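Local coordinates for protein mini spindles (Drosophila melanogaster, PDB 5VJC), which probably binds tubulin through its TOG domains, built of HEAT repeats, and promotes microtubule dynamics and mitotic spindle formation, at residues 49-54 against 89-94; 56-61 against 67-72; 94-99 against 112-117. All coordinates share one frame; numbering follows the deposited sequence.

How the interactions relate
From the N terminus, the chain runs through helices 13-22 and 36-48 before it enters the first contact. Interaction 1 sets the turn at 49-54 against helix 89-99 and closes the longest loop of the three. Interaction 2 falls within that loop: helix 64-77 folds back on helix 53-59 across a short connection. Interaction 3 follows in series and joins helix 89-99 to helix 105-124. Interactions 1 and 3 share Lys-94. No pair crosses. Trp-95 ties interactions 2 and 3, with its NE1 2.9 Å from Met-59 O. Together the contacts bind the helices of the N-terminal end of the HEAT-repeat array.

Interaction 1. Residues 49-54 against 89-94; sequences ANVNKA and LDLILK
Ala-49 and Val-51 meet Leu-91 in a small apolar contact of the helical HEAT-repeat array. The turn between helix 36-48 and helix 53-59 rests here on the first turns of helix 89-99. The contact is buried but small, with 83 Å² covered on both sides together.

Polar bonds shape the turn itself. Helix 36-48 ends in a Schellman motif, in which Asn-50 takes a positive phi of 60°. Asn-52 is the N-cap of the next helix. Its OD1 accepts a bent, weak bond from Ala-54 N and also a bond from Leu-55 N. Its ND2 donates to Ser-5 O, which ties the turn to the N-terminal segment at Ser-5. A backbone hydrogen bond between Asn-52 and Leu-7 joins the same two parts of the chain. On the other segment, Asp-90 forms a salt bridge with Arg-17 of helix 13-22.

The apolar touches centre on one methyl group, CD1 of Leu-91. The CB of Leu-91 already points to the turn. Its CG lies beside the backbone N, anti to the carbonyl carbon (chi1 -56°), and from there CD1 reaches the turn. CD1 of Leu-91 lies 3.7 Å from CB of Ala-49. Leu-91 also packs on Leu-42 and Gln-45 of helix 36-48, and Arg-17 touches both Ala-49 and Leu-91. Val-51 makes the looser approach, with its CG2 4.3 Å from the same CD1 of Leu-91.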
loop_
_atom_site.group_PDB
_atom_site.type_symbol
_atom_site.label_atom_id
_atom_site.label_comp_id
_atom_site.label_asym_id
_atom_site.label_seq_id
_atom_site.Cartn_x
_atom_site.Cartn_y
_atom_site.Cartn_z
ATOM N N ALA A 49 -15.206 16.032 12.189
ATOM C CA ALA A 49 -15.294 16.404 10.775
ATOM C C ALA A 49 -16.731 16.427 10.219
ATOM O O ALA A 49 -16.921 16.674 9.040
ATOM C CB ALA A 49 -14.419 15.452 9.930
ATOM N N ASN A 50 -17.738 16.202 11.066
ATOM C CA ASN A 50 -19.133 16.135 10.602
ATOM C C ASN A 50 -19.396 15.024 9.579
ATOM O O ASN A 50 -20.272 15.142 8.716
ATOM C CB ASN A 50 -19.584 17.472 10.006
ATOM C CG ASN A 50 -19.684 18.574 11.053
ATOM O OD1 ASN A 50 -20.093 18.336 12.193
ATOM N ND2 ASN A 50 -19.294 19.778 10.673
ATOM N N VAL A 51 -18.636 13.944 9.663
ATOM C CA VAL A 51 -19.009 12.746 8.910
ATOM C C VAL A 51 -20.389 12.302 9.423
ATOM O O VAL A 51 -20.622 12.307 10.630
ATOM C CB VAL A 51 -17.967 11.623 9.075
ATOM C CG1 VAL A 51 -18.486 10.311 8.506
ATOM C CG2 VAL A 51 -16.655 12.042 8.389
ATOM N N ASN A 52 -21.301 11.985 8.507
ATOM C CA ASN A 52 -22.626 11.471 8.861
ATOM C C ASN A 52 -22.561 10.512 10.046
ATOM O O ASN A 52 -21.786 9.562 10.032
ATOM C CB ASN A 52 -23.254 10.769 7.654
ATOM C CG ASN A 52 -24.659 10.260 7.938
ATOM O OD1 ASN A 52 -24.845 9.287 8.670
ATOM N ND2 ASN A 52 -25.652 10.912 7.348
ATOM N N LYS A 53 -23.354 10.761 11.085
ATOM C CA LYS A 53 -23.198 9.964 12.296
ATOM C C LYS A 53 -23.722 8.533 12.157
ATOM O O LYS A 53 -23.255 7.641 12.867
ATOM C CB LYS A 53 -23.855 10.669 13.484
ATOM C CG LYS A 53 -22.974 11.808 14.041
ATOM C CD LYS A 53 -23.724 13.119 14.156
ATOM C CE LYS A 53 -22.764 14.287 14.431
ATOM N NZ LYS A 53 -22.013 14.007 15.684
ATOM N N ALA A 54 -24.665 8.294 11.250
ATOM C CA ALA A 54 -25.088 6.910 11.017
ATOM C C ALA A 54 -23.957 6.130 10.323
ATOM O O ALA A 54 -23.721 4.955 10.619
ATOM C CB ALA A 54 -26.366 6.861 10.187
ATOM N N LEU A 89 -10.436 12.570 2.624
ATOM C CA LEU A 89 -9.661 11.436 2.112
ATOM C C LEU A 89 -8.858 10.710 3.184
ATOM O O LEU A 89 -8.824 9.474 3.222
ATOM C CB LEU A 89 -8.699 11.903 1.004
ATOM C CG LEU A 89 -7.799 10.817 0.389
ATOM C CD1 LEU A 89 -8.623 9.690 -0.292
ATOM C CD2 LEU A 89 -6.767 11.446 -0.595
ATOM N N ASP A 90 -8.187 11.489 4.029
ATOM C CA ASP A 90 -7.313 10.935 5.058
ATOM C C ASP A 90 -8.097 10.037 6.031
ATOM O O ASP A 90 -7.614 8.958 6.422
ATOM C CB ASP A 90 -6.572 12.073 5.803
ATOM C CG ASP A 90 -7.527 13.047 6.525
ATOM O OD1 ASP A 90 -8.491 13.535 5.893
ATOM O OD2 ASP A 90 -7.303 13.320 7.733
ATOM N N LEU A 91 -9.317 10.449 6.387
ATOM C CA LEU A 91 -10.176 9.656 7.269
ATOM C C LEU A 91 -10.614 8.359 6.585
ATOM O O LEU A 91 -10.659 7.298 7.207
ATOM C CB LEU A 91 -11.427 10.453 7.680
ATOM C CG LEU A 91 -11.123 11.799 8.360
ATOM C CD1 LEU A 91 -12.409 12.629 8.571
ATOM C CD2 LEU A 91 -10.448 11.494 9.679
ATOM N N ILE A 92 -10.967 8.463 5.314
ATOM C CA ILE A 92 -11.448 7.288 4.577
ATOM C C ILE A 92 -10.314 6.281 4.351
ATOM O O ILE A 92 -10.531 5.070 4.486
ATOM C CB ILE A 92 -12.070 7.674 3.226
ATOM C CG1 ILE A 92 -13.326 8.535 3.438
ATOM C CG2 ILE A 92 -12.436 6.435 2.428
ATOM C CD1 ILE A 92 -14.320 7.925 4.398
ATOM N N LEU A 93 -9.117 6.778 4.022
ATOM C CA LEU A 93 -7.957 5.902 3.871
ATOM C C LEU A 93 -7.673 5.196 5.196
ATOM O O LEU A 93 -7.447 3.978 5.209
ATOM C CB LEU A 93 -6.712 6.670 3.381
ATOM C CG LEU A 93 -6.792 7.236 1.950
ATOM C CD1 LEU A 93 -5.556 8.046 1.594
ATOM C CD2 LEU A 93 -7.028 6.102 0.888
ATOM N N LYS A 94 -7.704 5.946 6.303
ATOM C CA LYS A 94 -7.497 5.356 7.633
ATOM C C LYS A 94 -8.514 4.274 7.943
ATOM O O LYS A 94 -8.161 3.226 8.497
ATOM C CB LYS A 94 -7.555 6.415 8.736
ATOM C CG LYS A 94 -6.311 7.286 8.837
ATOM C CD LYS A 94 -6.475 8.396 9.891
ATOM C CE LYS A 94 -5.168 9.172 10.037
ATOM N NZ LYS A 94 -5.257 10.242 11.078
#

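Interaction 2. Residues 56-61 against 67-72; sequences IANMFH and HLKVIE
Val-70 packs against Asn-58 and Met-59 where two successive helices of the HEAT-repeat array, 53-59 and 64-77, fold back on each other. The backbones come close, with the CA atoms of Met-59 and His-67 6.0 Å apart.

The side chains of Met-59 and Val-70 cross at about a right angle. Both methyls of Val-70 are used. CG1 lies 3.9 Å from CG of Met-59 and is also near its CE. CG2 lies 3.5 Å from CB of Asn-58. The valine has CG1 anti to its backbone N (chi1 168°), so that CG1 faces Met-59, while CG2 lies against Asn-58 and also near Met-59. Met-59 starts away from helix 64-77, yet its extended chain passes across Val-70 and goes on to Ile-92.

Asn-58 and Lys-69 make a slanting, looser contact on the more exposed side: ND2 of Asn-58 is 4.2 Å from CD of Lys-69.

The His-67 ring turns its edge to the end of helix 53-59. Asn-58 O lies at the ring edge, in its plane, 3.6 Å from CD2. NE2 donates to the backbone oxygen of His-61, and this bond fastens the chain just past the helix end. The bond is bent, with an N-H...O angle of 139°. Trp-95 packs on both His-67 and Val-70, and its NE1 donates to Met-59 O. The imidazole of His-61 turns elsewhere, with ND1 accepting from Asp-63 N.

From NE2 of His-67 to O of His-61 the distance is 2.7 Å, with the acceptor 24° out of the ring plane.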
loop_
_atom_site.group_PDB
_atom_site.type_symbol
_atom_site.label_atom_id
_atom_site.label_comp_id
_atom_site.label_asym_id
_atom_site.label_seq_id
_atom_site.Cartn_x
_atom_site.Cartn_y
_atom_site.Cartn_z
ATOM N N ILE A 56 -20.697 6.759 10.553
ATOM C CA ILE A 56 -19.751 6.487 11.635
ATOM C C ILE A 56 -20.155 5.241 12.429
ATOM O O ILE A 56 -19.320 4.370 12.700
ATOM C CB ILE A 56 -19.627 7.696 12.604
ATOM C CG1 ILE A 56 -18.966 8.890 11.906
ATOM C CG2 ILE A 56 -18.833 7.314 13.852
ATOM C CD1 ILE A 56 -18.873 10.153 12.787
ATOM N N ALA A 57 -21.432 5.159 12.810
ATOM C CA ALA A 57 -21.930 4.004 13.552
ATOM C C ALA A 57 -21.647 2.692 12.806
ATOM O O ALA A 57 -21.152 1.732 13.404
ATOM C CB ALA A 57 -23.437 4.148 13.834
ATOM N N ASN A 58 -21.943 2.672 11.506
ATOM C CA ASN A 58 -21.717 1.491 10.663
ATOM C C ASN A 58 -20.247 1.172 10.464
ATOM O O ASN A 58 -19.863 0.008 10.366
ATOM C CB ASN A 58 -22.379 1.678 9.297
ATOM C CG ASN A 58 -23.881 1.533 9.366
ATOM O OD1 ASN A 58 -24.389 0.769 10.183
ATOM N ND2 ASN A 58 -24.598 2.272 8.523
ATOM N N MET A 59 -19.434 2.222 10.424
ATOM C CA MET A 59 -17.996 2.114 10.212
ATOM C C MET A 59 -17.313 1.353 11.335
ATOM O O MET A 59 -16.351 0.614 11.103
ATOM C CB MET A 59 -17.375 3.510 10.080
ATOM C CG MET A 59 -17.481 4.102 8.688
ATOM S SD MET A 59 -16.977 5.840 8.633
ATOM C CE MET A 59 -16.807 6.049 6.872
ATOM N N PHE A 60 -17.809 1.526 12.554
ATOM C CA PHE A 60 -17.152 0.899 13.690
ATOM C C PHE A 60 -17.997 -0.227 14.302
ATOM O O PHE A 60 -17.748 -0.682 15.410
ATOM C CB PHE A 60 -16.773 1.973 14.709
ATOM C CG PHE A 60 -15.819 2.997 14.139
ATOM C CD1 PHE A 60 -14.461 2.712 14.028
ATOM C CD2 PHE A 60 -16.285 4.204 13.633
ATOM C CE1 PHE A 60 -13.575 3.633 13.468
ATOM C CE2 PHE A 60 -15.404 5.139 13.063
ATOM C CZ PHE A 60 -14.051 4.855 12.978
ATOM N N HIS A 61 -18.961 -0.710 13.535
ATOM C CA HIS A 61 -19.690 -1.907 13.906
ATOM C C HIS A 61 -18.745 -3.115 13.765
ATOM O O HIS A 61 -17.848 -3.119 12.921
ATOM C CB HIS A 61 -20.934 -2.056 13.028
ATOM C CG HIS A 61 -21.996 -2.925 13.621
ATOM N ND1 HIS A 61 -21.824 -4.277 13.836
ATOM C CD2 HIS A 61 -23.252 -2.632 14.042
ATOM C CE1 HIS A 61 -22.925 -4.781 14.364
ATOM N NE2 HIS A 61 -23.804 -3.802 14.505
ATOM N N HIS A 67 -19.665 -2.955 7.150
ATOM C CA HIS A 67 -18.523 -2.431 6.402
ATOM C C HIS A 67 -18.759 -2.497 4.900
ATOM O O HIS A 67 -18.376 -1.574 4.157
ATOM C CB HIS A 67 -17.261 -3.203 6.763
ATOM C CG HIS A 67 -16.997 -3.257 8.230
ATOM N ND1 HIS A 67 -16.171 -4.200 8.801
ATOM C CD2 HIS A 67 -17.470 -2.502 9.248
ATOM C CE1 HIS A 67 -16.135 -4.012 10.106
ATOM N NE2 HIS A 67 -16.911 -2.984 10.402
ATOM N N LEU A 68 -19.387 -3.580 4.436
ATOM C CA LEU A 68 -19.697 -3.676 3.015
ATOM C C LEU A 68 -20.689 -2.589 2.651
ATOM O O LEU A 68 -20.570 -1.963 1.608
ATOM C CB LEU A 68 -20.252 -5.062 2.629
ATOM C CG LEU A 68 -19.289 -6.261 2.648
ATOM C CD1 LEU A 68 -20.052 -7.560 2.440
ATOM C CD2 LEU A 68 -18.206 -6.134 1.596
ATOM N N LYS A 69 -21.683 -2.390 3.510
ATOM C CA LYS A 69 -22.651 -1.311 3.323
ATOM C C LYS A 69 -21.982 0.056 3.236
ATOM O O LYS A 69 -22.263 0.841 2.324
ATOM C CB LYS A 69 -23.673 -1.304 4.472
ATOM C CG LYS A 69 -24.700 -0.182 4.366
ATOM C CD LYS A 69 -25.725 -0.361 5.491
ATOM C CE LYS A 69 -26.929 0.538 5.314
ATOM N NZ LYS A 69 -27.949 0.235 6.354
ATOM N N VAL A 70 -21.101 0.343 4.191
ATOM C CA VAL A 70 -20.361 1.607 4.170
ATOM C C VAL A 70 -19.634 1.812 2.843
ATOM O O VAL A 70 -19.730 2.875 2.217
ATOM C CB VAL A 70 -19.344 1.679 5.329
ATOM C CG1 VAL A 70 -18.373 2.845 5.124
ATOM C CG2 VAL A 70 -20.071 1.831 6.666
ATOM N N ILE A 71 -18.924 0.782 2.383
ATOM C CA ILE A 71 -18.197 0.891 1.113
ATOM C C ILE A 71 -19.143 1.119 -0.071
ATOM O O ILE A 71 -18.885 1.958 -0.931
ATOM C CB ILE A 71 -17.343 -0.360 0.852
ATOM C CG1 ILE A 71 -16.177 -0.398 1.847
ATOM C CG2 ILE A 71 -16.831 -0.343 -0.596
ATOM C CD1 ILE A 71 -15.631 -1.780 2.119
ATOM N N GLU A 72 -20.247 0.374 -0.107
ATOM C CA GLU A 72 -21.257 0.603 -1.135
ATOM C C GLU A 72 -21.805 2.048 -1.106
ATOM O O GLU A 72 -21.977 2.678 -2.139
ATOM C CB GLU A 72 -22.403 -0.385 -0.967
ATOM C CG GLU A 72 -23.453 -0.270 -2.049
ATOM C CD GLU A 72 -24.557 -1.297 -1.871
ATOM O OE1 GLU A 72 -25.292 -1.227 -0.853
ATOM O OE2 GLU A 72 -24.679 -2.183 -2.744
#

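Interaction 3. Residues 94-99 against 112-117; sequences KWLTLR and LEYLVQ
Leu-96 meets Leu-115 tip to tip at a buried helix-helix contact of the HEAT-repeat array, between helix 89-99 and helix 105-124. One methyl does the touching on the first helix. CD1 of Leu-96 lies 3.8 Å from CD2 of Leu-115 and 3.9 Å from its CG. The same methyl reaches the edge of the Tyr-114 ring, near its plane, 4.2 Å from CD2. It touches both a leucine tip and a ring edge, and meets no ring face of Tyr-114.

Tyr-114 has CG anti to its backbone N (chi1 171°), which turns the ring edge to the Leu-96 methyl.

Further out, neighbouring helices back the contact. Ile-71 and Leu-74 of helix 64-77 touch Tyr-114. Trp-95, next to Leu-96 in the chain, packs on the same Ile-71, so helix 64-77 lies against both partners of the contact. Val-159 of helix 150-166 packs on Leu-115, linking the contact to the next part of the array.

Other bonds lie within helix 89-99 itself. Lys-94 O accepts from both Leu-98 N and the Thr-97 hydroxyl, a double grip on one carbonyl. Thr-97 OG1 also bonds to Trp-29 NE1, and it lies 2.6 Å from Lys-94 O.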
loop_
_atom_site.group_PDB
_atom_site.type_symbol
_atom_site.label_atom_id
_atom_site.label_comp_id
_atom_site.label_asym_id
_atom_site.label_seq_id
_atom_site.Cartn_x
_atom_site.Cartn_y
_atom_site.Cartn_z
ATOM N N LYS A 94 -7.704 5.946 6.303
ATOM C CA LYS A 94 -7.497 5.356 7.633
ATOM C C LYS A 94 -8.514 4.274 7.943
ATOM O O LYS A 94 -8.161 3.226 8.497
ATOM C CB LYS A 94 -7.555 6.415 8.736
ATOM C CG LYS A 94 -6.311 7.286 8.837
ATOM C CD LYS A 94 -6.475 8.396 9.891
ATOM C CE LYS A 94 -5.168 9.172 10.037
ATOM N NZ LYS A 94 -5.257 10.242 11.078
ATOM N N TRP A 95 -9.774 4.526 7.610
ATOM C CA TRP A 95 -10.822 3.547 7.917
ATOM C C TRP A 95 -10.572 2.250 7.126
ATOM O O TRP A 95 -10.786 1.157 7.632
ATOM C CB TRP A 95 -12.222 4.090 7.597
ATOM C CG TRP A 95 -13.307 3.073 7.870
ATOM C CD1 TRP A 95 -13.766 2.670 9.096
ATOM C CD2 TRP A 95 -14.047 2.315 6.898
ATOM N NE1 TRP A 95 -14.745 1.709 8.943
ATOM C CE2 TRP A 95 -14.941 1.482 7.607
ATOM C CE3 TRP A 95 -14.053 2.272 5.497
ATOM C CZ2 TRP A 95 -15.813 0.608 6.965
ATOM C CZ3 TRP A 95 -14.925 1.395 4.859
ATOM C CH2 TRP A 95 -15.791 0.580 5.590
ATOM N N LEU A 96 -10.105 2.384 5.894
ATOM C CA LEU A 96 -9.831 1.192 5.100
ATOM C C LEU A 96 -8.614 0.438 5.651
ATOM O O LEU A 96 -8.624 -0.788 5.669
ATOM C CB LEU A 96 -9.661 1.559 3.621
ATOM C CG LEU A 96 -11.032 2.012 3.094
ATOM C CD1 LEU A 96 -10.913 2.873 1.859
ATOM C CD2 LEU A 96 -11.962 0.781 2.857
ATOM N N THR A 97 -7.603 1.148 6.149
ATOM C CA THR A 97 -6.441 0.466 6.716
ATOM C C THR A 97 -6.862 -0.418 7.901
ATOM O O THR A 97 -6.264 -1.476 8.122
ATOM C CB THR A 97 -5.316 1.437 7.186
ATOM O OG1 THR A 97 -5.739 2.188 8.333
ATOM C CG2 THR A 97 -4.859 2.388 6.044
ATOM N N LEU A 98 -7.888 -0.011 8.653
ATOM C CA LEU A 98 -8.405 -0.896 9.707
ATOM C C LEU A 98 -9.033 -2.167 9.124
ATOM O O LEU A 98 -8.809 -3.257 9.626
ATOM C CB LEU A 98 -9.426 -0.166 10.578
ATOM C CG LEU A 98 -8.894 1.051 11.319
ATOM C CD1 LEU A 98 -10.072 1.732 12.013
ATOM C CD2 LEU A 98 -7.809 0.665 12.347
ATOM N N ARG A 99 -9.791 -2.011 8.042
ATOM C CA ARG A 99 -10.409 -3.132 7.335
ATOM C C ARG A 99 -9.408 -4.081 6.677
ATOM O O ARG A 99 -9.753 -5.214 6.328
ATOM C CB ARG A 99 -11.380 -2.611 6.263
ATOM C CG ARG A 99 -12.643 -2.027 6.876
ATOM C CD ARG A 99 -13.057 -2.931 8.012
ATOM N NE ARG A 99 -13.912 -2.309 9.017
ATOM C CZ ARG A 99 -13.605 -1.230 9.723
ATOM N NH1 ARG A 99 -12.463 -0.589 9.517
ATOM N NH2 ARG A 99 -14.465 -0.762 10.627
ATOM N N LEU A 112 -11.097 -2.518 -2.018
ATOM C CA LEU A 112 -10.096 -2.269 -3.059
ATOM C C LEU A 112 -10.725 -1.721 -4.340
ATOM O O LEU A 112 -10.179 -0.821 -4.925
ATOM C CB LEU A 112 -9.287 -3.541 -3.345
ATOM C CG LEU A 112 -8.324 -3.866 -2.197
ATOM C CD1 LEU A 112 -7.838 -5.326 -2.243
ATOM C CD2 LEU A 112 -7.150 -2.891 -2.193
ATOM N N GLU A 113 -11.871 -2.250 -4.769
ATOM C CA GLU A 113 -12.578 -1.679 -5.926
ATOM C C GLU A 113 -12.921 -0.207 -5.730
ATOM O O GLU A 113 -12.770 0.592 -6.635
ATOM C CB GLU A 113 -13.897 -2.402 -6.202
ATOM C CG GLU A 113 -13.855 -3.590 -7.116
ATOM C CD GLU A 113 -15.259 -4.159 -7.328
ATOM O OE1 GLU A 113 -16.237 -3.375 -7.245
ATOM O OE2 GLU A 113 -15.380 -5.381 -7.563
ATOM N N TYR A 114 -13.460 0.119 -4.558
ATOM C CA TYR A 114 -13.749 1.513 -4.205
ATOM C C TYR A 114 -12.502 2.365 -4.314
ATOM O O TYR A 114 -12.502 3.427 -4.932
ATOM C CB TYR A 114 -14.324 1.598 -2.788
ATOM C CG TYR A 114 -14.464 3.026 -2.245
ATOM C CD1 TYR A 114 -15.215 3.983 -2.922
ATOM C CD2 TYR A 114 -13.853 3.401 -1.050
ATOM C CE1 TYR A 114 -15.350 5.276 -2.423
ATOM C CE2 TYR A 114 -13.993 4.694 -0.544
ATOM C CZ TYR A 114 -14.737 5.621 -1.230
ATOM O OH TYR A 114 -14.851 6.908 -0.724
ATOM N N LEU A 115 -11.420 1.880 -3.726
ATOM C CA LEU A 115 -10.152 2.604 -3.753
ATOM C C LEU A 115 -9.681 2.909 -5.166
ATOM O O LEU A 115 -9.101 3.973 -5.407
ATOM C CB LEU A 115 -9.073 1.808 -3.011
ATOM C CG LEU A 115 -9.149 1.991 -1.497
ATOM C CD1 LEU A 115 -8.382 0.879 -0.822
ATOM C CD2 LEU A 115 -8.576 3.370 -1.106
ATOM N N VAL A 116 -9.902 1.965 -6.088
ATOM C CA VAL A 116 -9.585 2.217 -7.483
ATOM C C VAL A 116 -10.393 3.411 -7.987
ATOM O O VAL A 116 -9.833 4.267 -8.659
ATOM C CB VAL A 116 -9.833 0.972 -8.374
ATOM C CG1 VAL A 116 -9.705 1.327 -9.855
ATOM C CG2 VAL A 116 -8.838 -0.126 -8.011
ATOM N N GLN A 117 -11.689 3.480 -7.662
ATOM C CA GLN A 117 -12.519 4.631 -8.075
ATOM C C GLN A 117 -12.010 5.931 -7.433
ATOM O O GLN A 117 -11.965 6.985 -8.073
ATOM C CB GLN A 117 -13.997 4.453 -7.695
ATOM C CG GLN A 117 -14.723 3.151 -8.066
ATOM C CD GLN A 117 -16.066 3.070 -7.326
ATOM O OE1 GLN A 117 -16.293 2.182 -6.483
ATOM N NE2 GLN A 117 -16.948 4.044 -7.601
#